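Blr3880 protein (Bradyrhizobium japonicum, PDB 2OOD) probably catalyses the hydrolytic deamination of guanine to xanthine and ammonia, as a zinc-dependent enzyme of the amidohydrolase superfamily. Local coordinates at residues Gly305-Leu309 with Gly310-Asp314. Residues are numbered along the deposited sequence; the frame is centred on the assembly and turned at random.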
# COMPACT_ATOMS: atom_id res chain seq x y z
N GLY A 305 -0.88 5.21 -13.61
CA GLY A 305 0.37 4.65 -14.07
C GLY A 305 1.56 4.86 -13.15
O GLY A 305 1.40 5.15 -11.97
N LEU A 306 2.76 4.73 -13.71
CA LEU A 306 3.99 4.87 -12.94
C LEU A 306 4.74 6.16 -13.25
O LEU A 306 5.31 6.32 -14.33
CB LEU A 306 4.90 3.67 -13.21
CG LEU A 306 4.33 2.27 -12.98
CD1 LEU A 306 5.34 1.24 -13.45
CD2 LEU A 306 4.00 2.06 -11.52
N PHE A 307 4.73 7.08 -12.29
CA PHE A 307 5.43 8.35 -12.43
C PHE A 307 6.92 8.06 -12.63
O PHE A 307 7.50 7.27 -11.89
CB PHE A 307 5.23 9.19 -11.17
CG PHE A 307 6.01 10.47 -11.16
CD1 PHE A 307 5.63 11.54 -11.95
CD2 PHE A 307 7.13 10.60 -10.35
CE1 PHE A 307 6.36 12.72 -11.95
CE2 PHE A 307 7.87 11.79 -10.34
CZ PHE A 307 7.48 12.84 -11.14
N ARG A 308 7.53 8.70 -13.61
CA ARG A 308 8.94 8.48 -13.90
C ARG A 308 9.84 9.26 -12.94
O ARG A 308 10.43 10.28 -13.28
CB ARG A 308 9.23 8.86 -15.35
CG ARG A 308 8.46 8.00 -16.36
CD ARG A 308 8.30 8.71 -17.69
NE ARG A 308 9.58 9.00 -18.31
CZ ARG A 308 9.81 10.02 -19.13
NH1 ARG A 308 8.85 10.87 -19.43
NH2 ARG A 308 11.02 10.18 -19.65
N LEU A 309 9.94 8.74 -11.72
CA LEU A 309 10.75 9.34 -10.68
C LEU A 309 12.20 9.57 -11.09
O LEU A 309 12.77 10.62 -10.81
CB LEU A 309 10.69 8.47 -9.42
CG LEU A 309 11.46 8.92 -8.19
CD1 LEU A 309 11.03 10.32 -7.79
CD2 LEU A 309 11.21 7.93 -7.06
N GLY A 310 12.78 8.59 -11.77
CA GLY A 310 14.16 8.71 -12.20
C GLY A 310 14.43 9.83 -13.20
O GLY A 310 15.56 10.32 -13.29
N ARG A 311 13.41 10.24 -13.94
CA ARG A 311 13.56 11.30 -14.94
C ARG A 311 13.49 12.68 -14.30
O ARG A 311 14.26 13.57 -14.64
CB ARG A 311 12.48 11.18 -16.02
CG ARG A 311 12.69 12.07 -17.25
CD ARG A 311 13.43 11.32 -18.36
NE ARG A 311 14.81 11.01 -18.00
CZ ARG A 311 15.78 11.92 -17.93
NH1 ARG A 311 15.51 13.20 -18.20
NH2 ARG A 311 17.01 11.56 -17.57
N ALA A 312 12.55 12.85 -13.37
CA ALA A 312 12.38 14.12 -12.69
C ALA A 312 13.60 14.46 -11.83
O ALA A 312 13.88 15.63 -11.59
CB ALA A 312 11.13 14.08 -11.83
N THR A 313 14.32 13.43 -11.39
CA THR A 313 15.50 13.62 -10.56
C THR A 313 16.80 13.66 -11.37
O THR A 313 17.89 13.61 -10.81
CB THR A 313 15.63 12.52 -9.50
OG1 THR A 313 15.59 11.23 -10.14
CG2 THR A 313 14.50 12.62 -8.51
N ASP A 314 16.67 13.74 -12.69
CA ASP A 314 17.83 13.81 -13.57
C ASP A 314 18.66 15.03 -13.20
O ASP A 314 18.19 16.16 -13.33
CB ASP A 314 17.35 13.92 -15.02
CG ASP A 314 18.48 14.20 -15.99
OD1 ASP A 314 19.65 14.12 -15.59
OD2 ASP A 314 18.18 14.51 -17.17
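Leu309 and Thr313 meet across a single buried turn of helix, 309-312. Leu309 O takes two bonds from Thr313, from opposite faces of the carbonyl plane. Thr313 OG1 gives Leu309 O one over 3.0 Å, and Thr313 N the other over 3.3 Å. The hydroxyl can turn back because chi1 is 54°, which sets OG1 between the backbone N and the carbonyl carbon. At the N-cap, Arg308 O accepts from Arg311 N at 3.1 Å, and weakly from Ala312 N. Phe307 adds apolar packing, its CZ lying 3.9 Å from Ala312 CB.

The looser side is partly exposed and carries the two arginines. Arg308 and Arg311 run side by side, and CG of Arg311 lies over one face of the Arg308 guanidinium. Arg308 NH2 is 4.2 Å from Arg311 NE, two like charges. Arg311 NE pairs with Glu366, and its NH1 makes a salt bridge to Asp314 OD2 at 3.1 Å; these acids probably offset its charge. Replacing Arg311 by an alanine is likely to take this positive partner from both acids and remove the chain packed over the Arg308 guanidinium.

The turn lies between helix 296-301 and strand 320-323 in the amidohydrolase barrel. Phe307 stacks on Phe294, and its side chain is about 12 Å from the bound guanine. Helix 279-288 touches Phe307, Arg311 and Ala312, while Met321 of strand 320-323 packs on Phe307, Leu309 and Thr313.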